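Sphingomyelinase C (Streptomyces griseocarneus, PDB 7CNE) is a bacterial enzyme of the endonuclease/exonuclease/phosphatase family, whose members share the two-sheet alpha/beta fold of the DNase I-like clan. Local coordinates at residues Asp120-Asp125 with Ser156-Gly161; His150-Asp155 with Ser168-Gln173; Leu195-His200 with Ala205-Asp210. All blocks are in the same frame, centred on the assembly; numbering follows the deposited sequence.

Contact 1 (Asp120-Asp125 with Ser156-Gly161)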
loop_
_atom_site.group_PDB
_atom_site.type_symbol
_atom_site.label_atom_id
_atom_site.label_comp_id
_atom_site.label_asym_id
_atom_site.label_seq_id
_atom_site.Cartn_x
_atom_site.Cartn_y
_atom_site.Cartn_z
ATOM N N ASP A 120 -1.040 -7.742 -15.643
ATOM C CA ASP A 120 0.160 -8.571 -15.610
ATOM C C ASP A 120 0.483 -8.949 -14.174
ATOM O O ASP A 120 0.548 -8.075 -13.302
ATOM C CB ASP A 120 1.357 -7.829 -16.229
ATOM C CG ASP A 120 1.109 -7.415 -17.669
ATOM O OD1 ASP A 120 0.559 -6.320 -17.881
ATOM O OD2 ASP A 120 1.480 -8.182 -18.588
ATOM N N ALA A 121 0.710 -10.242 -13.935
ATOM C CA ALA A 121 1.074 -10.740 -12.613
ATOM C C ALA A 121 1.488 -12.199 -12.750
ATOM O O ALA A 121 1.138 -12.862 -13.728
ATOM C CB ALA A 121 -0.080 -10.603 -11.613
ATOM N N CYS A 122 2.228 -12.692 -11.754
ATOM C CA CYS A 122 2.726 -14.062 -11.759
ATOM C C CYS A 122 2.610 -14.659 -10.363
ATOM O O CYS A 122 2.379 -13.956 -9.375
ATOM C CB CYS A 122 4.179 -14.148 -12.256
ATOM S SG CYS A 122 5.404 -13.194 -11.297
ATOM N N GLY A 123 2.789 -15.979 -10.297
ATOM C CA GLY A 123 2.695 -16.676 -9.031
ATOM C C GLY A 123 1.339 -16.469 -8.401
ATOM O O GLY A 123 0.310 -16.435 -9.084
ATOM N N ALA A 124 1.337 -16.283 -7.077
ATOM C CA ALA A 124 0.090 -16.144 -6.333
ATOM C C ALA A 124 -0.665 -14.881 -6.711
ATOM O O ALA A 124 -1.903 -14.867 -6.682
ATOM C CB ALA A 124 0.371 -16.143 -4.828
ATOM N N ASP A 125 0.054 -13.809 -7.054
ATOM C CA ASP A 125 -0.598 -12.540 -7.359
ATOM C C ASP A 125 -1.553 -12.660 -8.547
ATOM O O ASP A 125 -2.573 -11.962 -8.604
ATOM C CB ASP A 125 0.453 -11.468 -7.657
ATOM C CG ASP A 125 1.428 -11.256 -6.509
ATOM O OD1 ASP A 125 1.937 -12.264 -5.942
ATOM O OD2 ASP A 125 1.705 -10.073 -6.202
ATOM N N SER A 156 7.146 -17.385 -5.068
ATOM C CA SER A 156 7.649 -18.717 -5.383
ATOM C C SER A 156 7.159 -19.215 -6.736
ATOM O O SER A 156 7.884 -19.939 -7.433
ATOM C CB SER A 156 7.211 -19.686 -4.283
ATOM O OG SER A 156 8.155 -20.723 -4.118
ATOM N N GLY A 157 5.931 -18.863 -7.112
ATOM C CA GLY A 157 5.321 -19.294 -8.351
ATOM C C GLY A 157 5.748 -18.525 -9.572
ATOM O O GLY A 157 5.364 -18.886 -10.689
ATOM N N CYS A 158 6.532 -17.464 -9.399
ATOM C CA CYS A 158 7.071 -16.722 -10.525
ATOM C C CYS A 158 8.365 -17.377 -10.988
ATOM O O CYS A 158 9.162 -17.841 -10.172
ATOM C CB CYS A 158 7.330 -15.264 -10.146
ATOM S SG CYS A 158 5.849 -14.333 -9.648
ATOM N N ALA A 159 8.569 -17.410 -12.303
ATOM C CA ALA A 159 9.856 -17.826 -12.838
ATOM C C ALA A 159 10.911 -16.773 -12.513
ATOM O O ALA A 159 10.596 -15.633 -12.162
ATOM C CB ALA A 159 9.766 -18.051 -14.351
ATOM N N ALA A 160 12.181 -17.170 -12.612
ATOM C CA ALA A 160 13.271 -16.231 -12.366
ATOM C C ALA A 160 13.114 -14.986 -13.238
ATOM O O ALA A 160 12.917 -15.081 -14.454
ATOM C CB ALA A 160 14.624 -16.898 -12.625
ATOM N N GLY A 161 13.161 -13.816 -12.602
ATOM C CA GLY A 161 12.971 -12.552 -13.285
ATOM C C GLY A 161 11.535 -12.192 -13.604
ATOM O O GLY A 161 11.268 -11.029 -13.947
#

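Contact 2 (His150-Asp155 with Ser168-Gln173)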
loop_
_atom_site.group_PDB
_atom_site.type_symbol
_atom_site.label_atom_id
_atom_site.label_comp_id
_atom_site.label_asym_id
_atom_site.label_seq_id
_atom_site.Cartn_x
_atom_site.Cartn_y
_atom_site.Cartn_z
ATOM N N HIS A 150 -0.518 -2.277 -4.337
ATOM C CA HIS A 150 0.392 -3.277 -3.798
ATOM C C HIS A 150 0.884 -4.046 -5.020
ATOM O O HIS A 150 0.119 -4.809 -5.610
ATOM C CB HIS A 150 -0.335 -4.191 -2.806
ATOM C CG HIS A 150 0.550 -5.192 -2.133
ATOM N ND1 HIS A 150 0.050 -6.218 -1.356
ATOM C CD2 HIS A 150 1.899 -5.318 -2.104
ATOM C CE1 HIS A 150 1.053 -6.942 -0.890
ATOM N NE2 HIS A 150 2.186 -6.414 -1.322
ATOM N N ALA A 151 2.124 -3.815 -5.427
ATOM C CA ALA A 151 2.632 -4.358 -6.681
ATOM C C ALA A 151 3.101 -5.809 -6.515
ATOM O O ALA A 151 3.162 -6.358 -5.411
ATOM C CB ALA A 151 3.768 -3.480 -7.221
ATOM N N GLN A 152 3.419 -6.432 -7.650
ATOM C CA GLN A 152 3.749 -7.856 -7.706
ATOM C C GLN A 152 4.826 -8.250 -6.692
ATOM O O GLN A 152 5.896 -7.643 -6.632
ATOM C CB GLN A 152 4.218 -8.203 -9.122
ATOM C CG GLN A 152 4.844 -9.598 -9.269
ATOM C CD GLN A 152 3.806 -10.685 -9.191
ATOM O OE1 GLN A 152 2.789 -10.612 -9.867
ATOM N NE2 GLN A 152 4.047 -11.701 -8.355
ATOM N N SER A 153 4.551 -9.293 -5.915
ATOM C CA SER A 153 5.530 -9.780 -4.955
ATOM C C SER A 153 6.532 -10.713 -5.634
ATOM O O SER A 153 6.294 -11.244 -6.722
ATOM C CB SER A 153 4.842 -10.509 -3.796
ATOM O OG SER A 153 4.200 -11.690 -4.257
ATOM N N THR A 154 7.678 -10.897 -4.983
ATOM C CA THR A 154 8.714 -11.796 -5.498
ATOM C C THR A 154 8.381 -13.212 -5.028
ATOM O O THR A 154 8.910 -13.726 -4.040
ATOM C CB THR A 154 10.094 -11.321 -5.054
ATOM O OG1 THR A 154 10.312 -10.007 -5.590
ATOM C CG2 THR A 154 11.193 -12.247 -5.582
ATOM N N ASP A 155 7.482 -13.851 -5.777
ATOM C CA ASP A 155 6.747 -15.027 -5.332
ATOM C C ASP A 155 7.351 -16.325 -5.854
ATOM O O ASP A 155 7.943 -16.375 -6.935
ATOM C CB ASP A 155 5.284 -14.952 -5.779
ATOM C CG ASP A 155 4.471 -16.123 -5.271
ATOM O OD1 ASP A 155 4.225 -16.160 -4.051
ATOM O OD2 ASP A 155 4.110 -17.018 -6.073
ATOM N N SER A 168 7.275 -4.240 -13.585
ATOM C CA SER A 168 7.504 -3.209 -14.591
ATOM C C SER A 168 6.233 -2.942 -15.386
ATOM O O SER A 168 5.839 -1.787 -15.576
ATOM C CB SER A 168 8.649 -3.628 -15.519
ATOM O OG SER A 168 8.818 -2.705 -16.579
ATOM N N ARG A 169 5.564 -4.008 -15.840
ATOM C CA ARG A 169 4.315 -3.832 -16.576
ATOM C C ARG A 169 3.230 -3.212 -15.696
ATOM O O ARG A 169 2.412 -2.415 -16.176
ATOM C CB ARG A 169 3.848 -5.175 -17.149
ATOM C CG ARG A 169 4.712 -5.672 -18.331
ATOM C CD ARG A 169 4.811 -7.204 -18.394
ATOM N NE ARG A 169 5.564 -7.641 -19.578
ATOM C CZ ARG A 169 6.896 -7.629 -19.667
ATOM N NH1 ARG A 169 7.637 -7.213 -18.641
ATOM N NH2 ARG A 169 7.496 -8.045 -20.780
ATOM N N GLN A 170 3.198 -3.565 -14.407
ATOM C CA GLN A 170 2.198 -2.966 -13.517
ATOM C C GLN A 170 2.411 -1.463 -13.376
ATOM O O GLN A 170 1.452 -0.682 -13.433
ATOM C CB GLN A 170 2.230 -3.645 -12.145
ATOM C CG GLN A 170 1.733 -5.113 -12.182
ATOM C CD GLN A 170 1.803 -5.802 -10.825
ATOM O OE1 GLN A 170 2.373 -5.262 -9.869
ATOM N NE2 GLN A 170 1.214 -6.998 -10.732
ATOM N N PHE A 171 3.665 -1.037 -13.195
ATOM C CA PHE A 171 3.940 0.396 -13.104
ATOM C C PHE A 171 3.588 1.103 -14.409
ATOM O O PHE A 171 3.049 2.218 -14.397
ATOM C CB PHE A 171 5.413 0.642 -12.750
ATOM C CG PHE A 171 5.852 0.027 -11.443
ATOM C CD1 PHE A 171 5.043 0.092 -10.313
ATOM C CD2 PHE A 171 7.098 -0.607 -11.344
ATOM C CE1 PHE A 171 5.461 -0.473 -9.086
ATOM C CE2 PHE A 171 7.527 -1.174 -10.133
ATOM C CZ PHE A 171 6.695 -1.109 -9.000
ATOM N N ARG A 172 3.879 0.471 -15.555
ATOM C CA ARG A 172 3.525 1.108 -16.829
ATOM C C ARG A 172 2.016 1.110 -17.062
ATOM O O ARG A 172 1.489 2.034 -17.695
ATOM C CB ARG A 172 4.258 0.431 -17.992
ATOM C CG ARG A 172 5.757 0.733 -17.986
ATOM C CD ARG A 172 6.461 0.314 -19.280
ATOM N NE ARG A 172 7.895 0.177 -19.063
ATOM C CZ ARG A 172 8.747 -0.376 -19.919
ATOM N NH1 ARG A 172 8.318 -0.869 -21.084
ATOM N NH2 ARG A 172 10.035 -0.443 -19.597
ATOM N N GLN A 173 1.301 0.107 -16.551
ATOM C CA GLN A 173 -0.155 0.134 -16.651
ATOM C C GLN A 173 -0.733 1.308 -15.869
ATOM O O GLN A 173 -1.681 1.965 -16.322
ATOM C CB GLN A 173 -0.754 -1.186 -16.154
ATOM C CG GLN A 173 -2.286 -1.245 -16.352
ATOM C CD GLN A 173 -2.955 -2.469 -15.722
ATOM O OE1 GLN A 173 -2.292 -3.424 -15.316
ATOM N NE2 GLN A 173 -4.280 -2.442 -15.653
HETATM O O HOH W 1 0.312 -7.506 -7.732
#

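Contact 3 (Leu195-His200 with Ala205-Asp210)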
loop_
_atom_site.group_PDB
_atom_site.type_symbol
_atom_site.label_atom_id
_atom_site.label_comp_id
_atom_site.label_asym_id
_atom_site.label_seq_id
_atom_site.Cartn_x
_atom_site.Cartn_y
_atom_site.Cartn_z
ATOM N N LEU A 195 5.362 -1.130 -3.164
ATOM C CA LEU A 195 5.698 -1.335 -4.567
ATOM C C LEU A 195 6.637 -2.512 -4.785
ATOM O O LEU A 195 6.944 -2.824 -5.939
ATOM C CB LEU A 195 6.290 -0.060 -5.174
ATOM C CG LEU A 195 5.479 1.205 -4.878
ATOM C CD1 LEU A 195 6.083 2.410 -5.571
ATOM C CD2 LEU A 195 4.021 1.013 -5.306
ATOM N N ASN A 196 7.079 -3.177 -3.714
ATOM C CA ASN A 196 7.853 -4.415 -3.802
ATOM C C ASN A 196 9.126 -4.236 -4.622
ATOM O O ASN A 196 9.581 -5.166 -5.288
ATOM C CB ASN A 196 6.999 -5.563 -4.355
ATOM C CG ASN A 196 6.439 -6.435 -3.252
ATOM O OD1 ASN A 196 7.175 -6.846 -2.369
ATOM N ND2 ASN A 196 5.132 -6.703 -3.282
ATOM N N VAL A 197 9.686 -3.029 -4.576
ATOM C CA VAL A 197 10.957 -2.687 -5.205
ATOM C C VAL A 197 11.892 -2.168 -4.117
ATOM O O VAL A 197 11.587 -1.164 -3.458
ATOM C CB VAL A 197 10.778 -1.627 -6.305
ATOM C CG1 VAL A 197 12.135 -1.184 -6.846
ATOM C CG2 VAL A 197 9.886 -2.153 -7.427
ATOM N N ASP A 198 13.040 -2.822 -3.957
ATOM C CA ASP A 198 14.016 -2.412 -2.946
ATOM C C ASP A 198 14.708 -1.114 -3.357
ATOM O O ASP A 198 15.339 -1.047 -4.417
ATOM C CB ASP A 198 15.041 -3.522 -2.735
ATOM C CG ASP A 198 16.000 -3.231 -1.589
ATOM O OD1 ASP A 198 15.657 -2.439 -0.684
ATOM O OD2 ASP A 198 17.109 -3.799 -1.606
ATOM N N SER A 199 14.607 -0.087 -2.502
ATOM C CA SER A 199 15.232 1.199 -2.795
ATOM C C SER A 199 16.739 1.080 -2.919
ATOM O O SER A 199 17.365 1.923 -3.566
ATOM C CB SER A 199 14.896 2.230 -1.708
ATOM O OG SER A 199 15.578 1.928 -0.503
ATOM N N HIS A 200 17.326 0.055 -2.320
ATOM C CA HIS A 200 18.767 -0.153 -2.364
ATOM C C HIS A 200 19.224 -0.918 -3.602
ATOM O O HIS A 200 20.419 -1.196 -3.724
ATOM C CB HIS A 200 19.208 -0.885 -1.098
ATOM C CG HIS A 200 18.860 -0.153 0.161
ATOM N ND1 HIS A 200 17.735 -0.443 0.903
ATOM C CD2 HIS A 200 19.485 0.862 0.807
ATOM C CE1 HIS A 200 17.680 0.365 1.950
ATOM N NE2 HIS A 200 18.730 1.165 1.914
ATOM N N ALA A 205 15.587 2.470 -9.764
ATOM C CA ALA A 205 15.621 3.419 -10.873
ATOM C C ALA A 205 14.673 3.013 -12.000
ATOM O O ALA A 205 14.080 3.878 -12.651
ATOM C CB ALA A 205 17.052 3.574 -11.401
ATOM N N SER A 206 14.521 1.715 -12.270
ATOM C CA SER A 206 13.579 1.357 -13.332
ATOM C C SER A 206 12.131 1.558 -12.885
ATOM O O SER A 206 11.270 1.887 -13.711
ATOM C CB SER A 206 13.819 -0.074 -13.817
ATOM O OG SER A 206 13.663 -1.020 -12.775
ATOM N N MET A 207 11.845 1.392 -11.592
ATOM C CA MET A 207 10.513 1.725 -11.086
ATOM C C MET A 207 10.169 3.189 -11.362
ATOM O O MET A 207 9.087 3.496 -11.882
ATOM C CB MET A 207 10.434 1.419 -9.588
ATOM C CG MET A 207 9.138 1.867 -8.929
ATOM S SD MET A 207 9.251 1.709 -7.145
ATOM C CE MET A 207 10.176 3.213 -6.749
ATOM N N LEU A 208 11.085 4.108 -11.028
ATOM C CA LEU A 208 10.869 5.528 -11.299
ATOM C C LEU A 208 10.558 5.771 -12.773
ATOM O O LEU A 208 9.649 6.532 -13.113
ATOM C CB LEU A 208 12.099 6.339 -10.887
ATOM C CG LEU A 208 12.507 6.382 -9.410
ATOM C CD1 LEU A 208 13.738 7.240 -9.278
ATOM C CD2 LEU A 208 11.353 6.919 -8.542
ATOM N N ALA A 209 11.326 5.143 -13.662
ATOM C CA ALA A 209 11.119 5.351 -15.093
ATOM C C ALA A 209 9.814 4.721 -15.565
ATOM O O ALA A 209 9.094 5.311 -16.377
ATOM C CB ALA A 209 12.307 4.789 -15.879
ATOM N N ASP A 210 9.487 3.526 -15.058
ATOM C CA ASP A 210 8.266 2.841 -15.485
ATOM C C ASP A 210 7.010 3.575 -15.025
ATOM O O ASP A 210 6.042 3.693 -15.786
ATOM C CB ASP A 210 8.263 1.406 -14.961
ATOM C CG ASP A 210 9.236 0.497 -15.721
ATOM O OD1 ASP A 210 9.532 0.790 -16.901
ATOM O OD2 ASP A 210 9.705 -0.499 -15.126
#

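Contact 1 (Asp120-Asp125 with Ser156-Gly161)
Cys-122 and Cys-158 are joined by a disulfide, with SG 2.1 Å from SG. The two side chains reach the bond differently. Cys-122 projects toward the loop 156-161, with its SG between its own backbone N and carbonyl carbon (chi1 59°). Cys-158 puts its SG beside its backbone N and anti to the carbonyl carbon (chi1 -62°). The bridge is twisted by a chi3 of 94°, so the two CB-SG bonds stand almost square to each other. Cys-122 CB and Cys-158 CB end up 4.0 Å apart. Each CB lies 3.1 Å from the sulfur of the other residue.

Beside the bridge the two backbones run very close. Gly-123 CA is 3.6 Å from Gly-157 C, and no side chain stands between these glycines. Gly-123 has a positive phi, where the chain comes beside the other loop. Its N comes to 3.5 Å from Cys-158 SG. The bend after Cys-122 holds only a weak backbone bond, from Asp-125 N to Cys-122 O.

Nearby residues brace both loops. Asp-155 OD2 accepts from Ala-124 N and from Gly-157 N, and so links the two loops through one carboxylate oxygen. Gln-152 OE1 accepts from Cys-122 N. Glu-162 and Asp-166 of helix 162-180 pack on the Cys-122 side chain, and Gly-161 is the N-cap of that helix.

Neither loop has regular helix or strand structure. The near-perpendicular twist of the bridge keeps the lone pairs of the two sulfurs apart and is consistent with a relaxed S-S torsion. No hydrogen bond runs directly between the loops 120-125 and 156-161, so it is the covalent link that fixes their spacing at this point.

Contact 2 (His150-Asp155 with Ser168-Gln173)
Gln-170 reaches from its helix to the backbone of Ala-151 and Gln-152. The tight part of the contact is here, where its OE1 sits against Ala-151 CA and Gln-152 N. OE1 accepts from Gln-152 N at 2.7 Å. The bond is short but bent, with an N-H...O angle of 143°. The donor is tilted 18° from the carbonyl plane of the Gln-170 amide. The same OE1 lies 3.3 Å from Ala-151 CA. The Gln-170 chain is extended beyond CG (chi2 178°), and this length carries the amide across to the loop.

Gln-152 crosses it at about a right angle. Its CB sits 3.6 Å from Gln-170 NE2. Its chain bends at chi2 and brings NE2 back to its neighbour, where it donates to Ser-153 O at 2.8 Å. That bond is nearly straight and lies on a lone pair of the carbonyl. Ala-151 CB also meets Phe-171 CE1 at 3.9 Å, an oblique approach to the ring. All four touching residues are buried.

The contact lies at the turn from sheet to helix in this DNase I-like fold. Strand 142-150 ends at His-150. The loop after it leads into helix 162-180, and Gln-170 and Phe-171 of that helix meet the start of the loop.

The looser part is next to His-150. Here a water replaces direct contact. It accepts from Gln-170 NE2 at 3.2 Å and donates weakly to His-150 O at 3.4 Å. Gln-170 NE2 also donates to Asp-120 O, so both ends of this amide are engaged. Further along the loop the chain leaves the helix. Thr-154, at the centre of an inverse gamma turn, is exposed. Arg-172, also exposed, forms a salt bridge with Asp-210 of helix 203-211.

Contact 3 (Leu195-His200 with Ala205-Asp210)
Asp-198 OD1 gathers donors loosely, just along the chain from where Val-197 meets Met-207. His-200 ND1 donates to Asp-198 OD1 at 3.3 Å, on the syn side but 27° out of the carboxylate plane, and close to the plane of its own ring. His-200 N adds a weak bond to the same oxygen. Asp-245 N is a third, weak donor. Ser-199 OG lies over one face of the His-200 ring, offset toward the rim.

The contact with the helix itself is apolar. Met-207 carries it with its sulfur. Leu-195 CD1 touches Met-207 SD at 3.6 Å, and the two side chains cross at about a right angle. Val-197 CB lies 3.8 Å from the same SD. Met-207 is extended through chi1 and chi2 (174° and -171°), which carries SD out to both residues. The bend at chi3 turns CE away from them. All three residues are buried, and no hydrogen bond joins the two segments.

Phe-171 of helix 162-180 packs on both Val-197 and Met-207. Leu-250 of strand 247-251 also touches Met-207, and Tyr-248 of that strand touches Leu-195. The sulfur thus belongs to an apolar layer between helices 162-180 and 203-211 and the edge strand 247-251.

Overall arrangement
From the N terminus, the chain passes strand 110-117 and enters loop 120-125, which opens contact 1. Strands 131-139 and 142-150 follow. Loop 150-155 then opens contact 2 before segment 156-161 closes contact 1, so these two contacts cross. Contact 2 closes on helix 162-180. The centres of contacts 1 and 2 are about 10 Å apart. Contact 3 comes later, in series, and closes the short loop between strand 188-192 and helix 203-211. It touches contact 2 but not contact 1, whose nearest atoms are about 6 Å away. Together the contacts tie loops at the ends of strands of the six-stranded sheet to one another and to these two helices.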